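Local coordinates for formate oxidase (Aspergillus oryzae, PDB 5ZU2), which binds FAD and probably uses it to oxidise formate, at residues A17-A22 with S209-F214; F99-G104 with A553-V558; P127-S132 with V558-E563. The protein carries 1 engineered substitution. One frame throughout, in Å; residues are numbered along the deposited sequence.

Contact 1 (A17-A22 with S209-F214); sequences AGNTVA and SGSFLF. With FAD (flavin-adenine dinucleotide), chain D.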
loop_
_atom_site.group_PDB
_atom_site.type_symbol
_atom_site.label_atom_id
_atom_site.label_comp_id
_atom_site.label_asym_id
_atom_site.label_seq_id
_atom_site.Cartn_x
_atom_site.Cartn_y
_atom_site.Cartn_z
ATOM N N ALA A 17 -0.324 10.351 1.359
ATOM C CA ALA A 17 0.091 11.444 0.481
ATOM C C ALA A 17 -0.457 12.799 0.930
ATOM O O ALA A 17 0.219 13.833 0.765
ATOM C CB ALA A 17 -0.355 11.178 -0.952
ATOM N N GLY A 18 -1.660 12.814 1.503
ATOM C CA GLY A 18 -2.265 14.078 1.868
ATOM C C GLY A 18 -1.418 14.851 2.856
ATOM O O GLY A 18 -1.117 16.027 2.646
ATOM N N ASN A 19 -0.986 14.190 3.934
ATOM C CA ASN A 19 -0.168 14.912 4.905
ATOM C C ASN A 19 1.204 15.240 4.332
ATOM O O ASN A 19 1.779 16.275 4.670
ATOM C CB ASN A 19 0.001 14.109 6.192
ATOM C CG ASN A 19 -1.295 13.941 6.953
ATOM O OD1 ASN A 19 -2.236 14.725 6.805
ATOM N ND2 ASN A 19 -1.349 12.907 7.785
ATOM N N THR A 20 1.723 14.413 3.425
ATOM C CA THR A 20 2.984 14.752 2.775
ATOM C C THR A 20 2.855 16.070 2.021
ATOM O O THR A 20 3.657 16.993 2.215
ATOM C CB THR A 20 3.415 13.632 1.815
ATOM O OG1 THR A 20 3.583 12.397 2.527
ATOM C CG2 THR A 20 4.723 13.997 1.127
ATOM N N VAL A 21 1.827 16.183 1.171
ATOM C CA VAL A 21 1.613 17.420 0.428
ATOM C C VAL A 21 1.415 18.588 1.384
ATOM O O VAL A 21 2.095 19.619 1.284
ATOM C CB VAL A 21 0.410 17.276 -0.524
ATOM C CG1 VAL A 21 0.018 18.644 -1.105
ATOM C CG2 VAL A 21 0.719 16.286 -1.618
ATOM N N ALA A 22 0.511 18.419 2.357
ATOM C CA ALA A 22 0.186 19.501 3.284
ATOM C C ALA A 22 1.397 19.942 4.100
ATOM O O ALA A 22 1.591 21.144 4.315
ATOM C CB ALA A 22 -0.954 19.078 4.217
ATOM N N SER A 209 6.390 4.910 11.991
ATOM C CA SER A 209 6.534 6.189 11.287
ATOM C C SER A 209 5.337 6.403 10.362
ATOM O O SER A 209 5.292 5.867 9.251
ATOM C CB SER A 209 7.835 6.227 10.497
ATOM O OG SER A 209 8.940 5.921 11.318
ATOM N N GLY A 210 4.367 7.199 10.812
ATOM C CA GLY A 210 3.205 7.536 10.017
ATOM C C GLY A 210 3.258 8.946 9.427
ATOM O O GLY A 210 3.992 9.820 9.895
ATOM N N SER A 211 2.490 9.147 8.345
ATOM C CA SER A 211 2.518 10.424 7.640
ATOM C C SER A 211 2.086 11.572 8.535
ATOM O O SER A 211 2.350 12.739 8.208
ATOM C CB SER A 211 1.653 10.359 6.383
ATOM O OG SER A 211 0.282 10.606 6.649
ATOM N N PHE A 212 1.457 11.267 9.674
ATOM C CA PHE A 212 1.124 12.307 10.639
ATOM C C PHE A 212 2.360 13.058 11.126
ATOM O O PHE A 212 2.238 14.181 11.628
ATOM C CB PHE A 212 0.375 11.698 11.830
ATOM C CG PHE A 212 0.985 10.430 12.361
ATOM C CD1 PHE A 212 2.158 10.464 13.098
ATOM C CD2 PHE A 212 0.377 9.205 12.138
ATOM C CE1 PHE A 212 2.730 9.298 13.598
ATOM C CE2 PHE A 212 0.944 8.034 12.639
ATOM C CZ PHE A 212 2.138 8.091 13.379
ATOM N N LEU A 213 3.546 12.473 10.969
ATOM C CA LEU A 213 4.780 13.146 11.327
ATOM C C LEU A 213 5.081 14.335 10.430
ATOM O O LEU A 213 6.027 15.077 10.717
ATOM C CB LEU A 213 5.947 12.151 11.268
ATOM C CG LEU A 213 5.856 11.008 12.286
ATOM C CD1 LEU A 213 6.971 9.975 12.053
ATOM C CD2 LEU A 213 5.864 11.566 13.720
ATOM N N PHE A 214 4.343 14.496 9.330
ATOM C CA PHE A 214 4.514 15.627 8.429
ATOM C C PHE A 214 3.829 16.897 8.913
ATOM O O PHE A 214 4.242 17.992 8.513
ATOM C CB PHE A 214 3.953 15.306 7.043
ATOM C CG PHE A 214 4.969 14.844 6.063
ATOM C CD1 PHE A 214 5.756 15.765 5.377
ATOM C CD2 PHE A 214 5.131 13.498 5.788
ATOM C CE1 PHE A 214 6.704 15.338 4.443
ATOM C CE2 PHE A 214 6.076 13.088 4.853
ATOM C CZ PHE A 214 6.867 14.003 4.194
HETATM P PA FAD D . -4.579 6.687 2.562
HETATM O O1A FAD D . -5.502 5.589 2.845
HETATM O O2A FAD D . -3.248 6.603 3.297
HETATM O O5B FAD D . -5.241 8.136 2.907
HETATM C C5B FAD D . -6.629 8.430 2.630
HETATM C C4B FAD D . -7.130 9.322 3.741
HETATM O O4B FAD D . -8.372 9.958 3.351
HETATM C C3B FAD D . -7.401 8.620 5.074
HETATM O O3B FAD D . -6.913 9.370 6.181
HETATM C C2B FAD D . -8.927 8.553 5.122
HETATM O O2B FAD D . -9.464 8.500 6.448
HETATM C C1B FAD D . -9.291 9.852 4.411
HETATM N N9A FAD D . -10.641 9.848 3.858
HETATM C C8A FAD D . -11.136 8.930 2.975
HETATM N N7A FAD D . -12.380 9.141 2.624
HETATM C C5A FAD D . -12.744 10.260 3.351
HETATM C C6A FAD D . -13.948 10.986 3.429
HETATM N N6A FAD D . -15.051 10.660 2.745
HETATM N N1A FAD D . -13.976 12.074 4.237
HETATM C C2A FAD D . -12.873 12.391 4.918
HETATM N N3A FAD D . -11.685 11.778 4.931
HETATM C C4A FAD D . -11.684 10.710 4.122
HETATM N N1 FAD D . 2.418 -0.356 1.744
HETATM C C2 FAD D . 3.750 -0.649 1.799
HETATM O O2 FAD D . 4.568 -0.078 1.062
HETATM N N3 FAD D . 4.212 -1.611 2.708
HETATM C C4 FAD D . 3.427 -2.342 3.599
HETATM O O4 FAD D . 3.942 -3.179 4.347
HETATM C C4X FAD D . 2.008 -2.009 3.527
HETATM N N5 FAD D . 1.183 -2.648 4.324
HETATM C C5X FAD D . -0.161 -2.333 4.257
HETATM C C6 FAD D . -1.042 -2.989 5.123
HETATM C C7 FAD D . -2.402 -2.704 5.115
HETATM C C7M FAD D . -3.323 -3.442 6.059
HETATM C C8 FAD D . -2.895 -1.731 4.224
HETATM C C8M FAD D . -4.358 -1.392 4.188
HETATM C C9 FAD D . -2.017 -1.064 3.367
HETATM C C9A FAD D . -0.656 -1.356 3.375
HETATM N N10 FAD D . 0.271 -0.688 2.538
HETATM C C10 FAD D . 1.604 -0.998 2.577
HETATM C "C1'" FAD D . -0.175 0.285 1.541
HETATM C "C2'" FAD D . 0.021 1.735 1.938
HETATM O "O2'" FAD D . -0.195 1.896 3.337
HETATM C "C3'" FAD D . -1.005 2.570 1.172
HETATM O "O3'" FAD D . -0.997 2.224 -0.211
HETATM C "C4'" FAD D . -0.861 4.084 1.297
HETATM O "O4'" FAD D . -0.814 4.423 2.686
HETATM C "C5'" FAD D . -1.984 4.765 0.545
HETATM O "O5'" FAD D . -1.884 6.189 0.743
HETATM P P FAD D . -2.987 7.171 0.218
HETATM O O1P FAD D . -2.542 8.544 0.727
HETATM O O2P FAD D . -3.166 6.905 -1.247
HETATM O O3P FAD D . -4.294 6.746 1.004
#
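The helix that follows the glycine-rich turn of a Rossmann-type dinucleotide-binding fold carries this contact, with Asn19 and Thr20 on one flank of it meeting Ser211 and Phe214 of the loop 209-214. The helix, 16-25, starts at the FAD pyrophosphate: the backbone N of Ala17 donates a nearly straight hydrogen bond of 2.9 Å to FAD O1P, and Gly18 is consistent with the last glycine of the GxGxxG pattern.

On the loop side, the ring of Phe214 lies flat against the helix. Thr20 CA stands 3.8 Å from the ring centroid and almost on its normal, a CH-pi contact. Thr20 CG2 lies on the same face, 3.7 Å from Phe214 CZ, and Thr20 OG1 comes to 3.5 Å from Phe214 CE2. With OG1 turned back beside its own backbone N (chi1 -60°), the hydroxyl also hydrogen-bonds to Thr16 O one turn earlier. At the other end of the phenylalanine, CB rests 3.4 Å from the carbonyl O of Asn19.

The polar part of the contact is slighter. Ser211 points its CB at the helix, and its OG, set between its own backbone N and carbonyl carbon (chi1 84°), is bound chiefly to Gly15 O, which ties this loop directly to the glycine-rich turn. Its second partner is the amide of Asn19, whose ND2 makes a weak, bent hydrogen bond to Ser211 OG, 3.0 Å long with an angle of 135° at the hydrogen.

Contact 2 (F99-G104 with A553-V558); sequences FTWVPG and AIQNSV. Engineered in segment 553-558: Ala553 (natural residue Arg). With FAD (flavin-adenine dinucleotide), chain D.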
loop_
_atom_site.group_PDB
_atom_site.type_symbol
_atom_site.label_atom_id
_atom_site.label_comp_id
_atom_site.label_asym_id
_atom_site.label_seq_id
_atom_site.Cartn_x
_atom_site.Cartn_y
_atom_site.Cartn_z
ATOM N N PHE A 99 4.509 -1.673 7.257
ATOM C CA PHE A 99 5.802 -1.018 7.460
ATOM C C PHE A 99 6.851 -1.149 6.367
ATOM O O PHE A 99 7.729 -0.287 6.300
ATOM C CB PHE A 99 6.435 -1.555 8.746
ATOM C CG PHE A 99 5.522 -1.521 9.905
ATOM C CD1 PHE A 99 5.230 -0.322 10.523
ATOM C CD2 PHE A 99 4.919 -2.683 10.373
ATOM C CE1 PHE A 99 4.368 -0.281 11.628
ATOM C CE2 PHE A 99 4.048 -2.646 11.440
ATOM C CZ PHE A 99 3.771 -1.442 12.069
ATOM N N THR A 100 6.704 -2.088 5.429
ATOM C CA THR A 100 7.770 -2.338 4.466
ATOM C C THR A 100 7.973 -1.142 3.559
ATOM O O THR A 100 7.008 -0.543 3.085
ATOM C CB THR A 100 7.483 -3.577 3.630
ATOM O OG1 THR A 100 7.405 -4.711 4.498
ATOM C CG2 THR A 100 8.601 -3.789 2.624
ATOM N N TRP A 101 9.233 -0.770 3.363
ATOM C CA TRP A 101 9.625 0.430 2.629
ATOM C C TRP A 101 10.523 0.001 1.484
ATOM O O TRP A 101 11.692 -0.333 1.710
ATOM C CB TRP A 101 10.338 1.413 3.551
ATOM C CG TRP A 101 10.755 2.705 2.894
ATOM C CD1 TRP A 101 11.941 2.961 2.261
ATOM C CD2 TRP A 101 9.991 3.917 2.819
ATOM N NE1 TRP A 101 11.952 4.249 1.792
ATOM C CE2 TRP A 101 10.772 4.857 2.119
ATOM C CE3 TRP A 101 8.718 4.288 3.257
ATOM C CZ2 TRP A 101 10.328 6.141 1.857
ATOM C CZ3 TRP A 101 8.279 5.560 2.999
ATOM C CH2 TRP A 101 9.078 6.476 2.304
ATOM N N VAL A 102 9.980 0.014 0.268
ATOM C CA VAL A 102 10.671 -0.510 -0.904
ATOM C C VAL A 102 10.116 0.200 -2.140
ATOM O O VAL A 102 8.894 0.272 -2.317
ATOM C CB VAL A 102 10.517 -2.041 -0.981
ATOM C CG1 VAL A 102 9.052 -2.437 -0.798
ATOM C CG2 VAL A 102 11.059 -2.583 -2.305
ATOM N N PRO A 103 10.952 0.780 -2.990
ATOM C CA PRO A 103 10.414 1.586 -4.097
ATOM C C PRO A 103 9.830 0.789 -5.248
ATOM O O PRO A 103 8.735 1.104 -5.724
ATOM C CB PRO A 103 11.630 2.397 -4.567
ATOM C CG PRO A 103 12.832 1.570 -4.161
ATOM C CD PRO A 103 12.422 0.743 -2.965
ATOM N N GLY A 104 10.554 -0.218 -5.727
ATOM C CA GLY A 104 10.187 -0.898 -6.943
ATOM C C GLY A 104 11.279 -0.828 -7.994
ATOM O O GLY A 104 12.389 -0.343 -7.763
ATOM N N ALA A 553 5.455 -3.762 -2.252
ATOM C CA ALA A 553 4.658 -2.899 -1.384
ATOM C C ALA A 553 4.821 -1.429 -1.793
ATOM O O ALA A 553 5.919 -0.989 -2.142
ATOM C CB ALA A 553 5.106 -3.119 0.066
ATOM N N ILE A 554 3.742 -0.646 -1.704
ATOM C CA ILE A 554 3.639 0.570 -2.515
ATOM C C ILE A 554 3.777 1.861 -1.726
ATOM O O ILE A 554 3.809 2.940 -2.349
ATOM C CB ILE A 554 2.317 0.607 -3.305
ATOM C CG1 ILE A 554 1.135 0.754 -2.340
ATOM C CG2 ILE A 554 2.160 -0.618 -4.189
ATOM C CD1 ILE A 554 -0.150 1.115 -3.044
ATOM N N GLN A 555 3.871 1.813 -0.395
ATOM C CA GLN A 555 3.838 3.057 0.371
ATOM C C GLN A 555 4.965 4.008 -0.019
ATOM O O GLN A 555 4.779 5.231 0.004
ATOM C CB GLN A 555 3.864 2.773 1.877
ATOM C CG GLN A 555 5.230 2.667 2.527
ATOM C CD GLN A 555 5.145 2.527 4.060
ATOM O OE1 GLN A 555 4.439 3.274 4.732
ATOM N NE2 GLN A 555 5.873 1.577 4.601
ATOM N N ASN A 556 6.122 3.476 -0.409
ATOM C CA ASN A 556 7.238 4.325 -0.813
ATOM C C ASN A 556 6.858 5.162 -2.039
ATOM O O ASN A 556 7.060 6.384 -2.055
ATOM C CB ASN A 556 8.455 3.425 -1.083
ATOM C CG ASN A 556 9.745 4.193 -1.324
ATOM O OD1 ASN A 556 10.737 3.615 -1.767
ATOM N ND2 ASN A 556 9.742 5.485 -1.042
ATOM N N SER A 557 6.259 4.532 -3.060
ATOM C CA SER A 557 5.807 5.303 -4.225
ATOM C C SER A 557 4.682 6.283 -3.875
ATOM O O SER A 557 4.589 7.354 -4.485
ATOM C CB SER A 557 5.366 4.375 -5.356
ATOM O OG SER A 557 4.146 3.723 -5.062
ATOM N N VAL A 558 3.839 5.966 -2.889
ATOM C CA VAL A 558 2.755 6.878 -2.550
ATOM C C VAL A 558 3.309 8.165 -1.936
ATOM O O VAL A 558 2.893 9.271 -2.298
ATOM C CB VAL A 558 1.727 6.187 -1.632
ATOM C CG1 VAL A 558 0.740 7.209 -1.101
ATOM C CG2 VAL A 558 0.988 5.076 -2.381
HETATM P PA FAD D . -4.579 6.687 2.562
HETATM O O1A FAD D . -5.502 5.589 2.845
HETATM O O2A FAD D . -3.248 6.603 3.297
HETATM O O5B FAD D . -5.241 8.136 2.907
HETATM C C5B FAD D . -6.629 8.430 2.630
HETATM C C4B FAD D . -7.130 9.322 3.741
HETATM O O4B FAD D . -8.372 9.958 3.351
HETATM C C3B FAD D . -7.401 8.620 5.074
HETATM O O3B FAD D . -6.913 9.370 6.181
HETATM C C2B FAD D . -8.927 8.553 5.122
HETATM O O2B FAD D . -9.464 8.500 6.448
HETATM C C1B FAD D . -9.291 9.852 4.411
HETATM N N9A FAD D . -10.641 9.848 3.858
HETATM C C8A FAD D . -11.136 8.930 2.975
HETATM N N7A FAD D . -12.380 9.141 2.624
HETATM C C5A FAD D . -12.744 10.260 3.351
HETATM C C6A FAD D . -13.948 10.986 3.429
HETATM N N6A FAD D . -15.051 10.660 2.745
HETATM N N1A FAD D . -13.976 12.074 4.237
HETATM C C2A FAD D . -12.873 12.391 4.918
HETATM N N3A FAD D . -11.685 11.778 4.931
HETATM C C4A FAD D . -11.684 10.710 4.122
HETATM N N1 FAD D . 2.418 -0.356 1.744
HETATM C C2 FAD D . 3.750 -0.649 1.799
HETATM O O2 FAD D . 4.568 -0.078 1.062
HETATM N N3 FAD D . 4.212 -1.611 2.708
HETATM C C4 FAD D . 3.427 -2.342 3.599
HETATM O O4 FAD D . 3.942 -3.179 4.347
HETATM C C4X FAD D . 2.008 -2.009 3.527
HETATM N N5 FAD D . 1.183 -2.648 4.324
HETATM C C5X FAD D . -0.161 -2.333 4.257
HETATM C C6 FAD D . -1.042 -2.989 5.123
HETATM C C7 FAD D . -2.402 -2.704 5.115
HETATM C C7M FAD D . -3.323 -3.442 6.059
HETATM C C8 FAD D . -2.895 -1.731 4.224
HETATM C C8M FAD D . -4.358 -1.392 4.188
HETATM C C9 FAD D . -2.017 -1.064 3.367
HETATM C C9A FAD D . -0.656 -1.356 3.375
HETATM N N10 FAD D . 0.271 -0.688 2.538
HETATM C C10 FAD D . 1.604 -0.998 2.577
HETATM C "C1'" FAD D . -0.175 0.285 1.541
HETATM C "C2'" FAD D . 0.021 1.735 1.938
HETATM O "O2'" FAD D . -0.195 1.896 3.337
HETATM C "C3'" FAD D . -1.005 2.570 1.172
HETATM O "O3'" FAD D . -0.997 2.224 -0.211
HETATM C "C4'" FAD D . -0.861 4.084 1.297
HETATM O "O4'" FAD D . -0.814 4.423 2.686
HETATM C "C5'" FAD D . -1.984 4.765 0.545
HETATM O "O5'" FAD D . -1.884 6.189 0.743
HETATM P P FAD D . -2.987 7.171 0.218
HETATM O O1P FAD D . -2.542 8.544 0.727
HETATM O O2P FAD D . -3.166 6.905 -1.247
HETATM O O3P FAD D . -4.294 6.746 1.004
HETATM O O HOH W 1 6.931 0.722 0.136
HETATM O O HOH W 2 6.509 1.815 -3.677
#
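The indole of Trp101 has the amide of Asn556 over one face, the two planes 31° apart. ND2 lies above the rim, 3.0 Å from Trp101 CZ2, and hydrogen-bonds to Leu129 O; Asn556 CA sits over the six-membered ring in a CH-pi contact. Gln555 CG approaches the same indole obliquely. Beyond it, Thr100 O lies near the plane of the Gln555 amide, yet NE2, donating at 2.8 Å, arrives well above that carbonyl's plane; NE2 also bonds Thr202 OG1, and OE1 takes a bond from Asn97 ND2.

Between the segments lies the pyrimidine side of the flavin. Thr100 N donates to FAD O4 at 3.2 Å, and FAD N3 returns a weak bond to Thr100 O. The engineered Ala553 puts CB 3.2 Å from FAD N3. A water accepts from Val102 N and Asn556 N and bonds to FAD O2. Gln555 N, at the start of helix 555-572, also donates to FAD O2, a bond modelled very short; that helix start would probably favour negative charge on the N1-C2=O2 edge of reduced flavin.

Contact 3 (P127-S132 with V558-E563); sequences PYLRKS and VYAVGE. With FAD (flavin-adenine dinucleotide), chain D.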
loop_
_atom_site.group_PDB
_atom_site.type_symbol
_atom_site.label_atom_id
_atom_site.label_comp_id
_atom_site.label_asym_id
_atom_site.label_seq_id
_atom_site.Cartn_x
_atom_site.Cartn_y
_atom_site.Cartn_z
ATOM N N PRO A 127 14.854 11.056 -6.377
ATOM C CA PRO A 127 14.848 11.963 -5.219
ATOM C C PRO A 127 13.509 12.015 -4.503
ATOM O O PRO A 127 13.470 12.047 -3.265
ATOM C CB PRO A 127 15.240 13.315 -5.833
ATOM C CG PRO A 127 14.895 13.201 -7.268
ATOM C CD PRO A 127 15.103 11.773 -7.644
ATOM N N TYR A 128 12.404 11.937 -5.240
ATOM C CA TYR A 128 11.101 11.957 -4.592
ATOM C C TYR A 128 10.837 10.658 -3.835
ATOM O O TYR A 128 10.114 10.667 -2.829
ATOM C CB TYR A 128 10.002 12.222 -5.627
ATOM C CG TYR A 128 10.076 13.628 -6.166
ATOM C CD1 TYR A 128 9.941 14.717 -5.314
ATOM C CD2 TYR A 128 10.324 13.871 -7.520
ATOM C CE1 TYR A 128 10.044 16.025 -5.786
ATOM C CE2 TYR A 128 10.411 15.175 -8.011
ATOM C CZ TYR A 128 10.269 16.250 -7.128
ATOM O OH TYR A 128 10.355 17.544 -7.578
ATOM N N LEU A 129 11.409 9.540 -4.296
ATOM C CA LEU A 129 11.330 8.297 -3.527
ATOM C C LEU A 129 12.176 8.313 -2.247
ATOM O O LEU A 129 11.996 7.433 -1.400
ATOM C CB LEU A 129 11.751 7.099 -4.386
ATOM C CG LEU A 129 10.811 6.655 -5.491
ATOM C CD1 LEU A 129 11.570 5.877 -6.561
ATOM C CD2 LEU A 129 9.658 5.820 -4.892
ATOM N N ARG A 130 13.082 9.280 -2.073
ATOM C CA ARG A 130 13.923 9.329 -0.886
ATOM C C ARG A 130 13.649 10.527 0.015
ATOM O O ARG A 130 14.011 10.484 1.194
ATOM C CB ARG A 130 15.396 9.342 -1.310
ATOM C CG ARG A 130 15.756 8.044 -2.034
ATOM C CD ARG A 130 17.077 8.052 -2.745
ATOM N NE ARG A 130 17.232 6.802 -3.485
ATOM C CZ ARG A 130 18.357 6.390 -4.071
ATOM N NH1 ARG A 130 19.458 7.124 -4.027
ATOM N NH2 ARG A 130 18.372 5.240 -4.708
ATOM N N LYS A 131 12.951 11.552 -0.486
ATOM C CA LYS A 131 12.864 12.830 0.216
ATOM C C LYS A 131 12.101 12.724 1.546
ATOM O O LYS A 131 12.365 13.500 2.470
ATOM C CB LYS A 131 12.213 13.862 -0.721
ATOM C CG LYS A 131 12.121 15.286 -0.176
ATOM C CD LYS A 131 11.763 16.282 -1.288
ATOM C CE LYS A 131 11.467 17.692 -0.770
ATOM N NZ LYS A 131 11.208 18.596 -1.940
ATOM N N SER A 132 11.174 11.776 1.680
ATOM C CA SER A 132 10.326 11.748 2.871
ATOM C C SER A 132 11.003 11.134 4.083
ATOM O O SER A 132 10.530 11.332 5.211
ATOM C CB SER A 132 9.042 10.956 2.614
ATOM O OG SER A 132 8.400 11.333 1.420
ATOM N N VAL A 558 3.839 5.966 -2.889
ATOM C CA VAL A 558 2.755 6.878 -2.550
ATOM C C VAL A 558 3.309 8.165 -1.936
ATOM O O VAL A 558 2.893 9.271 -2.298
ATOM C CB VAL A 558 1.727 6.187 -1.632
ATOM C CG1 VAL A 558 0.740 7.209 -1.101
ATOM C CG2 VAL A 558 0.988 5.076 -2.381
ATOM N N TYR A 559 4.242 8.045 -0.990
ATOM C CA TYR A 559 4.936 9.226 -0.467
ATOM C C TYR A 559 5.603 10.020 -1.584
ATOM O O TYR A 559 5.528 11.252 -1.614
ATOM C CB TYR A 559 5.973 8.817 0.580
ATOM C CG TYR A 559 5.433 8.566 1.983
ATOM C CD1 TYR A 559 5.109 9.619 2.836
ATOM C CD2 TYR A 559 5.234 7.263 2.447
ATOM C CE1 TYR A 559 4.616 9.373 4.138
ATOM C CE2 TYR A 559 4.756 7.010 3.734
ATOM C CZ TYR A 559 4.449 8.062 4.575
ATOM O OH TYR A 559 3.981 7.792 5.843
ATOM N N ALA A 560 6.274 9.330 -2.503
ATOM C CA ALA A 560 6.935 10.022 -3.604
ATOM C C ALA A 560 5.943 10.857 -4.407
ATOM O O ALA A 560 6.269 11.972 -4.843
ATOM C CB ALA A 560 7.659 9.015 -4.511
ATOM N N VAL A 561 4.740 10.315 -4.639
ATOM C CA VAL A 561 3.712 11.048 -5.377
ATOM C C VAL A 561 3.355 12.339 -4.649
ATOM O O VAL A 561 3.241 13.412 -5.262
ATOM C CB VAL A 561 2.470 10.165 -5.583
ATOM C CG1 VAL A 561 1.264 11.043 -5.977
ATOM C CG2 VAL A 561 2.764 9.059 -6.584
ATOM N N GLY A 562 3.155 12.246 -3.327
ATOM C CA GLY A 562 2.916 13.439 -2.539
ATOM C C GLY A 562 4.072 14.428 -2.585
ATOM O O GLY A 562 3.856 15.637 -2.712
ATOM N N GLU A 563 5.316 13.934 -2.482
ATOM C CA GLU A 563 6.472 14.833 -2.503
ATOM C C GLU A 563 6.534 15.604 -3.816
ATOM O O GLU A 563 6.740 16.825 -3.828
ATOM C CB GLU A 563 7.769 14.052 -2.293
ATOM C CG GLU A 563 7.927 13.379 -0.971
ATOM C CD GLU A 563 8.338 14.338 0.136
ATOM O OE1 GLU A 563 8.303 15.569 -0.078
ATOM O OE2 GLU A 563 8.746 13.860 1.220
HETATM P PA FAD D . -4.579 6.687 2.562
HETATM O O1A FAD D . -5.502 5.589 2.845
HETATM O O2A FAD D . -3.248 6.603 3.297
HETATM O O5B FAD D . -5.241 8.136 2.907
HETATM C C5B FAD D . -6.629 8.430 2.630
HETATM C C4B FAD D . -7.130 9.322 3.741
HETATM O O4B FAD D . -8.372 9.958 3.351
HETATM C C3B FAD D . -7.401 8.620 5.074
HETATM O O3B FAD D . -6.913 9.370 6.181
HETATM C C2B FAD D . -8.927 8.553 5.122
HETATM O O2B FAD D . -9.464 8.500 6.448
HETATM C C1B FAD D . -9.291 9.852 4.411
HETATM N N9A FAD D . -10.641 9.848 3.858
HETATM C C8A FAD D . -11.136 8.930 2.975
HETATM N N7A FAD D . -12.380 9.141 2.624
HETATM C C5A FAD D . -12.744 10.260 3.351
HETATM C C6A FAD D . -13.948 10.986 3.429
HETATM N N6A FAD D . -15.051 10.660 2.745
HETATM N N1A FAD D . -13.976 12.074 4.237
HETATM C C2A FAD D . -12.873 12.391 4.918
HETATM N N3A FAD D . -11.685 11.778 4.931
HETATM C C4A FAD D . -11.684 10.710 4.122
HETATM N N1 FAD D . 2.418 -0.356 1.744
HETATM C C2 FAD D . 3.750 -0.649 1.799
HETATM O O2 FAD D . 4.568 -0.078 1.062
HETATM N N3 FAD D . 4.212 -1.611 2.708
HETATM C C4 FAD D . 3.427 -2.342 3.599
HETATM O O4 FAD D . 3.942 -3.179 4.347
HETATM C C4X FAD D . 2.008 -2.009 3.527
HETATM N N5 FAD D . 1.183 -2.648 4.324
HETATM C C5X FAD D . -0.161 -2.333 4.257
HETATM C C6 FAD D . -1.042 -2.989 5.123
HETATM C C7 FAD D . -2.402 -2.704 5.115
HETATM C C7M FAD D . -3.323 -3.442 6.059
HETATM C C8 FAD D . -2.895 -1.731 4.224
HETATM C C8M FAD D . -4.358 -1.392 4.188
HETATM C C9 FAD D . -2.017 -1.064 3.367
HETATM C C9A FAD D . -0.656 -1.356 3.375
HETATM N N10 FAD D . 0.271 -0.688 2.538
HETATM C C10 FAD D . 1.604 -0.998 2.577
HETATM C "C1'" FAD D . -0.175 0.285 1.541
HETATM C "C2'" FAD D . 0.021 1.735 1.938
HETATM O "O2'" FAD D . -0.195 1.896 3.337
HETATM C "C3'" FAD D . -1.005 2.570 1.172
HETATM O "O3'" FAD D . -0.997 2.224 -0.211
HETATM C "C4'" FAD D . -0.861 4.084 1.297
HETATM O "O4'" FAD D . -0.814 4.423 2.686
HETATM C "C5'" FAD D . -1.984 4.765 0.545
HETATM O "O5'" FAD D . -1.884 6.189 0.743
HETATM P P FAD D . -2.987 7.171 0.218
HETATM O O1P FAD D . -2.542 8.544 0.727
HETATM O O2P FAD D . -3.166 6.905 -1.247
HETATM O O3P FAD D . -4.294 6.746 1.004
HETATM O O HOH W 3 8.461 17.745 -1.793
#
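Ser132 OG donates a short hydrogen bond of 2.6 Å to Glu563 OE2, using the lone pair that points away from the other carboxylate oxygen. The glutamate chain is bent at its second torsion (chi2 -78°), which turns the carboxylate back from helix 555-572 toward the end of helix 122-130.

The second oxygen, OE1, forms a salt bridge with Arg24 of helix 16-25, so this buried acid has partners from two other parts of the fold, which probably favours its charged form. Lys131 runs extended past it, with CD 3.7 Å from Glu563 OE1, but its NZ stays 4.6 Å from OE1, beyond salt-bridge range. A water closes that gap, accepting from Lys131 NZ at 2.9 Å and hydrogen-bonding to both OE1 and the backbone O of Glu563.

Next to the polar group the two backbones come very near each other at Ala560. Its CA makes a CA-H...O contact of 3.3 Å with Tyr128 O, and its methyl CB is flanked by Tyr128 CB and by Leu129 CD2, the latter at 3.8 Å. The Tyr128 ring crosses obliquely beside Glu563, where Tyr128 CD1 meets Glu563 CB at 3.8 Å, and its hydroxyl continues along the helix to bond Asp567. Tyr559 CB packs 3.6 Å from Ser132 OG.

The CA-H...O contact at Ala560, set between larger side chains, is consistent with a small residue allowing a close helix-to-helix approach, here joining helix 122-130 to the long C-terminal helix that borders the FAD site of this GMC oxidoreductase fold.

The three contacts gather around helix 555-572, near the end of the chain. Contacts 2 and 3 both use it, share Val558 and have centres about 10 Å apart; contact 1 lies about 11 Å from contact 3 and 15 Å from contact 2, centre to centre, and meets the helix where Thr20 packs on Tyr559 and Phe214 on Glu563. Along the sequence the first segments, 17-22, 99-104 and 127-132, come before 209-214 and then the adjoining 553-558 and 558-563, so the contacts interleave. The C-terminal helix therefore brings together distant parts of the chain beside FAD, from the pyrophosphate at contact 1 to the flavin at contact 2.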